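Local coordinates for putative uncharacterized protein (Toxoplasma gondii, PDB 4FBD) that is of unknown function but belongs to the DUF3228 family and forms a two-chain assembly in the crystal, at residues A[65-68]-A[69-73]; A[95-98]-A[99-103]; A[121-124]-A[125-129]. One frame throughout, in Å; residues are numbered along the deposited sequence.

Contact 1: A[65-68]-A[69-73]; sequences EFLE and KVNEL
F66 and V70 meet one turn apart on the α-helix 63-76, a worked example of how i to i+4 pairs give each side of a helix its own chemistry. The first torsion of F66 (chi1 177°) sets CG beside the carbonyl carbon and holds the ring out from the helix flank, where V70 comes over one face. The methyl CG2 of V70 is the branch that touches. It sits 4.1 Å from the centroid of the F66 ring as a CH-pi contact, displaced toward the rim on the side of CE2. F66 also packs on L40 of strand 39-40.

On another side E65 and K69 run alongside each other as extended chains, with K69 CG 3.4 Å from E65 O. Their ion pair, E65 OE2 to K69 NZ at 3.5 Å, is weak and also doubtful, since the lysine is modelled in two positions. L67 and N71 also point the same way, L67 CG lying 3.6 Å from N71 ND2, while N71 OD1 accepts a hydrogen bond from the backbone N of L38. At the exposed side E68, bent at chi2 (-73°), brings OE1 to 4.2 Å from OE2 of E72, a like-charged approach that probably costs some energy. Beneath the side chains run the i to i+4 backbone hydrogen bonds of the helix, among which N71 N donates to L67 O over 2.9 Å.

Contact 2: A[95-98]-A[99-103]; sequences IPNF and VGALP
N97 and A101 are joined by a pair of hydrogen bonds that illustrates how one side-chain amide can staple a turn. The amide reaches the later backbone because CG stands anti to the N97 nitrogen (chi1 -174°). Its ND2 donates to A101 O over 2.8 Å, in the plane of both the amide and the carbonyl and on a lone pair of the latter. In return, N97 OD1 accepts from A101 N at 3.2 Å, the donor arriving well to the side of the C=O direction (101°). Both polar atoms of the amide thus grip the same residue, which fixes the rotation of the group, and ND2 has a further acceptor in A147 O. N97 itself is the centre of an inverse gamma turn.

The apolar contacts lie beside this polar clasp. V99 CG1 stands over one face of the F98 ring, 3.8 Å from its centroid, in a CH-pi contact between neighbours in sequence. The other methyl, CG2, turns back toward N97 OD1 at 3.6 Å.

The loop follows strand 90-96 and leads toward strand 105-107; N97 and A101 rest on L150 of strand 149-156, while F98 and V99 pack on helix 63-76.

Contact 3: A[121-124]-A[125-129]; sequences IARR and PNELP
R123 and E127 hold the tight part of this surface contact, an ion pair that closes over a chain reversal. NH1 of R123 donates to E127 OE2 over 2.7 Å, with the oxygen at the edge of the guanidinium and nearly in its plane. The carboxylate is met on its syn side, yet the two flat groups are clearly turned out of a common plane. The second link, from R123 NE to E127 OE1 at 2.8 Å, is weak and bent (129°). A nearly eclipsed chi1 (10°) and a bend at chi3 (-88°) bring the edge of the guanidinium to the glutamate, whose own chain is extended beyond CG. OE1 also has a long, weak ion pair with R204, a second positive group that would probably help keep the carboxylate charged.

Beneath the pair lies a type I beta turn from R124 to E127, part of the loop linking the antiparallel strands 117-121 and 130-135. E127 N donates to R124 O over 3.2 Å, coming from above the carbonyl plane. Within the turn N126 lies alongside R124, its OD1 a close 3.1 Å from R124 CB.

The rest is looser. The far end of R124 runs out on the exposed side, extended from CG to NE. Nearer the strands, A122 CB only grazes P129 CB at 4.3 Å, while P129 O accepts a hydrogen bond from Y222 OH of the second subunit.

How the contacts relate
Contacts 1 and 2 form one continuous patch, whereas contact 3 stands apart on the opposite side of the chain's centre, its nearest atoms about 17 Å from contact 2 and about 23 Å from contact 1. The first two share an aromatic junction: F98 CZ lies 3.4 Å from F66 CD1, and I95 of strand 90-96 reaches V70, so helix and strand end are packed together. Contact 1 is partly buried; contacts 2 and 3 are at the surface. Their chemistry differs accordingly, with apolar packing on the inner side of the helix, an amide bonded to backbone in 95-103, and opposite charges in 121-129, which alone of the three meets the second subunit.

Contact 1: A[65-68]-A[69-73]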
ATOM      1  N   GLU A  65      -6.113   8.800  38.866  1.00 68.67           N
ATOM      2  CA  GLU A  65      -7.365   9.475  38.535  1.00 66.60           C
ATOM      3  C   GLU A  65      -8.006   8.883  37.274  1.00 61.82           C
ATOM      4  O   GLU A  65      -9.224   8.696  37.193  1.00 60.69           O
ATOM      5  CB  GLU A  65      -7.081  10.976  38.349  1.00 69.30           C
ATOM      6  CG  GLU A  65      -8.284  11.835  37.952  1.00 71.79           C
ATOM      7  CD  GLU A  65      -7.956  13.339  37.864  1.00 76.89           C
ATOM      8  OE1 GLU A  65      -7.149  13.848  38.683  1.00 77.90           O
ATOM      9  OE2 GLU A  65      -8.538  14.013  36.981  1.00 78.57           O
ATOM     10  N   PHE A  66      -7.178   8.603  36.283  1.00 58.67           N
ATOM     11  CA  PHE A  66      -7.650   8.013  35.046  1.00 54.53           C
ATOM     12  C   PHE A  66      -8.369   6.685  35.306  1.00 51.27           C
ATOM     13  O   PHE A  66      -9.487   6.462  34.856  1.00 49.14           O
ATOM     14  CB  PHE A  66      -6.456   7.781  34.133  1.00 54.05           C
ATOM     15  CG  PHE A  66      -6.807   7.116  32.861  1.00 52.56           C
ATOM     16  CD1 PHE A  66      -7.406   7.829  31.846  1.00 52.84           C
ATOM     17  CD2 PHE A  66      -6.548   5.773  32.677  1.00 53.70           C
ATOM     18  CE1 PHE A  66      -7.748   7.214  30.664  1.00 54.16           C
ATOM     19  CE2 PHE A  66      -6.885   5.145  31.508  1.00 53.99           C
ATOM     20  CZ  PHE A  66      -7.485   5.865  30.486  1.00 54.70           C
ATOM     21  N   LEU A  67      -7.712   5.815  36.055  1.00 51.28           N
ATOM     22  CA  LEU A  67      -8.249   4.494  36.364  1.00 50.90           C
ATOM     23  C   LEU A  67      -9.528   4.614  37.199  1.00 50.15           C
ATOM     24  O   LEU A  67     -10.488   3.860  37.022  1.00 47.60           O
ATOM     25  CB  LEU A  67      -7.199   3.693  37.129  1.00 51.55           C
ATOM     26  CG  LEU A  67      -7.532   2.233  37.332  1.00 49.97           C
ATOM     27  CD1 LEU A  67      -7.730   1.586  35.964  1.00 41.01           C
ATOM     28  CD2 LEU A  67      -6.417   1.527  38.141  1.00 49.37           C
ATOM     29  N   GLU A  68      -9.537   5.591  38.086  1.00 50.22           N
ATOM     30  CA  GLU A  68     -10.686   5.824  38.917  1.00 53.85           C
ATOM     31  C   GLU A  68     -11.892   6.228  38.067  1.00 52.47           C
ATOM     32  O   GLU A  68     -12.991   5.694  38.245  1.00 51.40           O
ATOM     33  CB  GLU A  68     -10.362   6.913  39.941  1.00 57.82           C
ATOM     34  CG  GLU A  68     -11.299   6.959  41.140  1.00 66.84           C
ATOM     35  CD  GLU A  68     -12.683   7.503  40.839  1.00 76.71           C
ATOM     36  OE1 GLU A  68     -12.936   7.912  39.687  1.00 85.38           O
ATOM     37  OE2 GLU A  68     -13.518   7.543  41.777  1.00 86.36           O
ATOM     38  N   LYS A  69     -11.693   7.166  37.146  0.50 52.32           N
ATOM     39  CA  LYS A  69     -12.796   7.615  36.291  0.50 52.23           C
ATOM     40  C   LYS A  69     -13.244   6.522  35.328  0.50 50.11           C
ATOM     41  O   LYS A  69     -14.430   6.416  35.015  0.50 50.85           O
ATOM     42  CB  LYS A  69     -12.440   8.908  35.567  0.50 52.81           C
ATOM     43  CG  LYS A  69     -12.278  10.072  36.527  0.50 56.38           C
ATOM     44  CD  LYS A  69     -12.156  11.394  35.805  0.50 59.51           C
ATOM     45  CE  LYS A  69     -12.024  12.554  36.786  0.50 61.21           C
ATOM     46  NZ  LYS A  69     -11.900  13.839  36.042  0.50 65.12           N
ATOM     47  N   VAL A  70     -12.304   5.696  34.873  1.00 49.39           N
ATOM     48  CA  VAL A  70     -12.647   4.570  34.002  1.00 45.54           C
ATOM     49  C   VAL A  70     -13.566   3.633  34.767  1.00 45.62           C
ATOM     50  O   VAL A  70     -14.647   3.274  34.291  1.00 45.46           O
ATOM     51  CB  VAL A  70     -11.419   3.768  33.568  1.00 44.14           C
ATOM     52  CG1 VAL A  70     -11.843   2.387  33.068  1.00 40.48           C
ATOM     53  CG2 VAL A  70     -10.642   4.529  32.526  1.00 42.72           C
ATOM     54  N   ASN A  71     -13.136   3.236  35.960  1.00 45.98           N
ATOM     55  CA  ASN A  71     -13.952   2.352  36.795  1.00 47.41           C
ATOM     56  C   ASN A  71     -15.317   2.947  37.171  1.00 49.39           C
ATOM     57  O   ASN A  71     -16.328   2.246  37.193  1.00 48.55           O
ATOM     58  CB  ASN A  71     -13.140   1.913  38.014  1.00 49.75           C
ATOM     59  CG  ASN A  71     -12.124   0.849  37.647  1.00 50.86           C
ATOM     60  OD1 ASN A  71     -12.483  -0.169  37.051  1.00 54.61           O
ATOM     61  ND2 ASN A  71     -10.868   1.074  37.981  1.00 47.86           N
ATOM     62  N   GLU A  72     -15.347   4.249  37.436  1.00 52.54           N
ATOM     63  CA  GLU A  72     -16.601   4.936  37.733  1.00 55.94           C
ATOM     64  C   GLU A  72     -17.500   4.933  36.503  1.00 55.41           C
ATOM     65  O   GLU A  72     -18.697   4.658  36.605  1.00 56.99           O
ATOM     66  CB  GLU A  72     -16.345   6.378  38.132  1.00 57.84           C
ATOM     67  CG  GLU A  72     -17.593   7.116  38.564  1.00 64.53           C
ATOM     68  CD  GLU A  72     -17.294   8.539  39.046  1.00 70.79           C
ATOM     69  OE1 GLU A  72     -17.655   8.867  40.199  1.00 75.59           O
ATOM     70  OE2 GLU A  72     -16.668   9.309  38.286  1.00 69.83           O
ATOM     71  N   LEU A  73     -16.937   5.270  35.345  1.00 52.95           N
ATOM     72  CA  LEU A  73     -17.728   5.268  34.127  1.00 53.97           C
ATOM     73  C   LEU A  73     -18.295   3.884  33.827  1.00 54.65           C
ATOM     74  O   LEU A  73     -19.417   3.769  33.341  1.00 56.22           O
ATOM     75  CB  LEU A  73     -16.920   5.781  32.935  1.00 52.75           C
ATOM     76  CG  LEU A  73     -16.694   7.299  32.973  1.00 57.09           C
ATOM     77  CD1 LEU A  73     -15.698   7.778  31.914  1.00 49.67           C
ATOM     78  CD2 LEU A  73     -18.029   8.045  32.831  1.00 59.69           C
TER

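Contact 2: A[95-98]-A[99-103]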
ATOM      1  N   ILE A  95     -15.325   3.761  25.967  1.00 37.64           N
ATOM      2  CA  ILE A  95     -15.870   4.654  26.954  1.00 37.78           C
ATOM      3  C   ILE A  95     -15.760   6.102  26.395  1.00 39.05           C
ATOM      4  O   ILE A  95     -14.978   6.368  25.453  1.00 39.45           O
ATOM      5  CB  ILE A  95     -15.095   4.568  28.292  1.00 38.75           C
ATOM      6  CG1 ILE A  95     -13.674   5.130  28.133  1.00 40.78           C
ATOM      7  CG2 ILE A  95     -15.024   3.113  28.815  1.00 33.63           C
ATOM      8  CD1 ILE A  95     -12.872   5.209  29.460  1.00 36.33           C
ATOM      9  N   PRO A  96     -16.543   7.025  26.945  1.00 39.24           N
ATOM     10  CA  PRO A  96     -16.402   8.426  26.539  1.00 41.22           C
ATOM     11  C   PRO A  96     -14.976   8.953  26.779  1.00 42.21           C
ATOM     12  O   PRO A  96     -14.314   8.556  27.746  1.00 41.46           O
ATOM     13  CB  PRO A  96     -17.376   9.163  27.464  1.00 43.26           C
ATOM     14  CG  PRO A  96     -18.413   8.108  27.849  1.00 42.92           C
ATOM     15  CD  PRO A  96     -17.632   6.823  27.923  1.00 40.35           C
ATOM     16  N   ASN A  97     -14.511   9.819  25.886  1.00 43.41           N
ATOM     17  CA  ASN A  97     -13.174  10.374  25.954  1.00 44.18           C
ATOM     18  C   ASN A  97     -13.121  11.532  26.948  1.00 44.89           C
ATOM     19  O   ASN A  97     -13.268  12.691  26.579  1.00 48.00           O
ATOM     20  CB  ASN A  97     -12.770  10.836  24.555  1.00 45.45           C
ATOM     21  CG  ASN A  97     -11.339  11.300  24.484  1.00 47.41           C
ATOM     22  OD1 ASN A  97     -10.591  11.196  25.465  1.00 46.44           O
ATOM     23  ND2 ASN A  97     -10.935  11.805  23.314  1.00 45.33           N
ATOM     24  N   PHE A  98     -12.882  11.224  28.212  1.00 44.55           N
ATOM     25  CA  PHE A  98     -12.866  12.253  29.244  1.00 47.19           C
ATOM     26  C   PHE A  98     -11.522  12.960  29.430  1.00 48.59           C
ATOM     27  O   PHE A  98     -11.466  13.934  30.165  1.00 50.63           O
ATOM     28  CB  PHE A  98     -13.323  11.689  30.592  1.00 48.24           C
ATOM     29  CG  PHE A  98     -12.348  10.742  31.206  1.00 43.59           C
ATOM     30  CD1 PHE A  98     -11.356  11.207  32.061  1.00 48.30           C
ATOM     31  CD2 PHE A  98     -12.419   9.401  30.940  1.00 41.21           C
ATOM     32  CE1 PHE A  98     -10.443  10.329  32.646  1.00 49.11           C
ATOM     33  CE2 PHE A  98     -11.514   8.498  31.514  1.00 43.93           C
ATOM     34  CZ  PHE A  98     -10.528   8.958  32.359  1.00 49.63           C
ATOM     35  N   VAL A  99     -10.447  12.473  28.811  1.00 46.66           N
ATOM     36  CA  VAL A  99      -9.148  13.162  28.927  1.00 50.25           C
ATOM     37  C   VAL A  99      -8.863  14.066  27.733  1.00 49.54           C
ATOM     38  O   VAL A  99      -7.840  14.733  27.677  1.00 50.84           O
ATOM     39  CB  VAL A  99      -7.986  12.169  29.065  1.00 50.68           C
ATOM     40  CG1 VAL A  99      -8.238  11.255  30.249  1.00 52.05           C
ATOM     41  CG2 VAL A  99      -7.829  11.361  27.816  1.00 44.90           C
ATOM     42  N   GLY A 100      -9.776  14.091  26.770  1.00 48.46           N
ATOM     43  CA  GLY A 100      -9.583  14.909  25.561  1.00 47.20           C
ATOM     44  C   GLY A 100      -8.435  14.448  24.676  1.00 44.49           C
ATOM     45  O   GLY A 100      -7.783  15.251  24.039  1.00 47.20           O
ATOM     46  N   ALA A 101      -8.179  13.149  24.637  1.00 40.86           N
ATOM     47  CA  ALA A 101      -7.117  12.611  23.786  1.00 40.52           C
ATOM     48  C   ALA A 101      -7.484  12.819  22.301  1.00 38.88           C
ATOM     49  O   ALA A 101      -8.656  12.766  21.913  1.00 37.34           O
ATOM     50  CB  ALA A 101      -6.877  11.116  24.088  1.00 38.39           C
ATOM     51  N   LEU A 102      -6.475  13.105  21.499  1.00 39.73           N
ATOM     52  CA  LEU A 102      -6.640  13.322  20.075  1.00 39.63           C
ATOM     53  C   LEU A 102      -6.458  11.994  19.331  1.00 38.34           C
ATOM     54  O   LEU A 102      -5.647  11.164  19.736  1.00 37.64           O
ATOM     55  CB  LEU A 102      -5.611  14.342  19.573  1.00 40.54           C
ATOM     56  CG  LEU A 102      -5.628  15.704  20.279  1.00 46.94           C
ATOM     57  CD1 LEU A 102      -4.522  16.632  19.738  1.00 42.08           C
ATOM     58  CD2 LEU A 102      -7.032  16.357  20.165  1.00 44.08           C
ATOM     59  N   PRO A 103      -7.213  11.800  18.230  1.00 36.75           N
ATOM     60  CA  PRO A 103      -7.104  10.603  17.430  1.00 36.25           C
ATOM     61  C   PRO A 103      -5.778  10.556  16.661  1.00 39.61           C
ATOM     62  O   PRO A 103      -5.079  11.553  16.567  1.00 40.38           O
ATOM     63  CB  PRO A 103      -8.263  10.744  16.457  1.00 34.97           C
ATOM     64  CG  PRO A 103      -8.463  12.153  16.323  1.00 34.91           C
ATOM     65  CD  PRO A 103      -8.193  12.725  17.664  1.00 35.69           C
TER

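Contact 3: A[121-124]-A[125-129]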
ATOM      1  N   ILE A 121       8.228   4.440   3.900  1.00 47.13           N
ATOM      2  CA  ILE A 121       8.637   4.492   5.264  1.00 52.02           C
ATOM      3  C   ILE A 121       8.745   3.101   5.818  1.00 54.31           C
ATOM      4  O   ILE A 121       7.948   2.226   5.478  1.00 52.94           O
ATOM      5  CB  ILE A 121       7.582   5.173   6.136  1.00 52.68           C
ATOM      6  CG1 ILE A 121       7.120   6.514   5.537  1.00 54.27           C
ATOM      7  CG2 ILE A 121       8.156   5.375   7.547  1.00 58.44           C
ATOM      8  CD1 ILE A 121       8.198   7.580   5.507  1.00 55.36           C
ATOM      9  N   ALA A 122       9.727   2.915   6.684  1.00 59.56           N
ATOM     10  CA  ALA A 122       9.943   1.650   7.368  1.00 64.18           C
ATOM     11  C   ALA A 122       9.681   1.916   8.832  1.00 67.36           C
ATOM     12  O   ALA A 122      10.254   2.834   9.398  1.00 69.08           O
ATOM     13  CB  ALA A 122      11.356   1.176   7.170  1.00 65.94           C
ATOM     14  N   ARG A 123       8.792   1.144   9.439  1.00 70.91           N
ATOM     15  CA  ARG A 123       8.502   1.295  10.883  1.00 75.17           C
ATOM     16  C   ARG A 123       9.661   0.853  11.778  1.00 79.00           C
ATOM     17  O   ARG A 123       9.759   1.283  12.917  1.00 80.45           O
ATOM     18  CB  ARG A 123       7.156   0.652  11.281  1.00 75.49           C
ATOM     19  CG  ARG A 123       6.508  -0.206  10.193  1.00 77.46           C
ATOM     20  CD  ARG A 123       5.415  -1.108  10.696  1.00 80.01           C
ATOM     21  NE  ARG A 123       5.963  -2.383  11.144  1.00 86.80           N
ATOM     22  CZ  ARG A 123       5.231  -3.414  11.563  1.00 90.67           C
ATOM     23  NH1 ARG A 123       5.830  -4.535  11.943  1.00 92.40           N
ATOM     24  NH2 ARG A 123       3.906  -3.332  11.612  1.00 92.58           N
ATOM     25  N   ARG A 124      10.529  -0.000  11.248  1.00 82.42           N
ATOM     26  CA  ARG A 124      11.738  -0.448  11.942  1.00 87.87           C
ATOM     27  C   ARG A 124      12.911  -0.501  10.964  1.00 89.22           C
ATOM     28  O   ARG A 124      12.707  -0.679   9.772  1.00 87.67           O
ATOM     29  CB  ARG A 124      11.560  -1.821  12.596  1.00 90.83           C
ATOM     30  CG  ARG A 124      11.079  -1.803  14.044  1.00 95.30           C
ATOM     31  CD  ARG A 124      11.209  -3.219  14.668  1.00103.05           C
ATOM     32  NE  ARG A 124      11.190  -3.216  16.137  1.00108.30           N
ATOM     33  CZ  ARG A 124      10.094  -3.120  16.894  1.00109.98           C
ATOM     34  NH1 ARG A 124       8.887  -2.982  16.339  1.00108.58           N
ATOM     35  NH2 ARG A 124      10.204  -3.134  18.220  1.00111.33           N
ATOM     36  N   PRO A 125      14.151  -0.363  11.473  1.00 92.92           N
ATOM     37  CA  PRO A 125      15.344  -0.393  10.605  1.00 94.38           C
ATOM     38  C   PRO A 125      15.592  -1.734   9.891  1.00 94.90           C
ATOM     39  O   PRO A 125      16.377  -1.787   8.943  1.00 95.89           O
ATOM     40  CB  PRO A 125      16.500  -0.083  11.579  1.00 98.37           C
ATOM     41  CG  PRO A 125      15.977  -0.423  12.928  1.00 99.53           C
ATOM     42  CD  PRO A 125      14.505  -0.133  12.887  1.00 95.83           C
ATOM     43  N   ASN A 126      14.937  -2.796  10.347  1.00 94.24           N
ATOM     44  CA  ASN A 126      15.099  -4.129   9.752  1.00 94.65           C
ATOM     45  C   ASN A 126      13.962  -4.511   8.796  1.00 89.69           C
ATOM     46  O   ASN A 126      13.980  -5.590   8.218  1.00 90.90           O
ATOM     47  CB  ASN A 126      15.259  -5.182  10.860  1.00 98.72           C
ATOM     48  CG  ASN A 126      14.182  -5.072  11.948  1.00 99.19           C
ATOM     49  OD1 ASN A 126      13.190  -4.349  11.800  1.00 94.03           O
ATOM     50  ND2 ASN A 126      14.386  -5.787  13.052  1.00105.63           N
ATOM     51  N   GLU A 127      12.993  -3.617   8.623  1.00 83.69           N
ATOM     52  CA  GLU A 127      11.855  -3.859   7.731  1.00 79.50           C
ATOM     53  C   GLU A 127      11.977  -3.130   6.401  1.00 75.08           C
ATOM     54  O   GLU A 127      12.577  -2.054   6.316  1.00 75.44           O
ATOM     55  CB  GLU A 127      10.544  -3.387   8.373  1.00 77.24           C
ATOM     56  CG  GLU A 127      10.175  -4.102   9.660  1.00 80.88           C
ATOM     57  CD  GLU A 127       8.844  -3.650  10.207  1.00 79.13           C
ATOM     58  OE1 GLU A 127       8.202  -2.785   9.579  1.00 77.31           O
ATOM     59  OE2 GLU A 127       8.435  -4.157  11.268  1.00 80.26           O
ATOM     60  N   LEU A 128      11.386  -3.719   5.365  1.00 70.38           N
ATOM     61  CA  LEU A 128      11.360  -3.095   4.054  1.00 66.24           C
ATOM     62  C   LEU A 128      10.430  -1.887   4.122  1.00 59.69           C
ATOM     63  O   LEU A 128       9.427  -1.914   4.822  1.00 56.80           O
ATOM     64  CB  LEU A 128      10.869  -4.067   2.974  1.00 64.78           C
ATOM     65  CG  LEU A 128      11.785  -5.244   2.655  1.00 69.62           C
ATOM     66  CD1 LEU A 128      11.099  -6.170   1.662  1.00 70.27           C
ATOM     67  CD2 LEU A 128      13.156  -4.772   2.128  1.00 71.01           C
ATOM     68  N   PRO A 129      10.794  -0.811   3.434  1.00 56.53           N
ATOM     69  CA  PRO A 129       9.914   0.357   3.436  1.00 54.27           C
ATOM     70  C   PRO A 129       8.677   0.169   2.548  1.00 50.51           C
ATOM     71  O   PRO A 129       8.735  -0.497   1.507  1.00 50.92           O
ATOM     72  CB  PRO A 129      10.819   1.487   2.918  1.00 54.71           C
ATOM     73  CG  PRO A 129      11.944   0.802   2.207  1.00 56.45           C
ATOM     74  CD  PRO A 129      12.124  -0.520   2.867  1.00 57.79           C
TER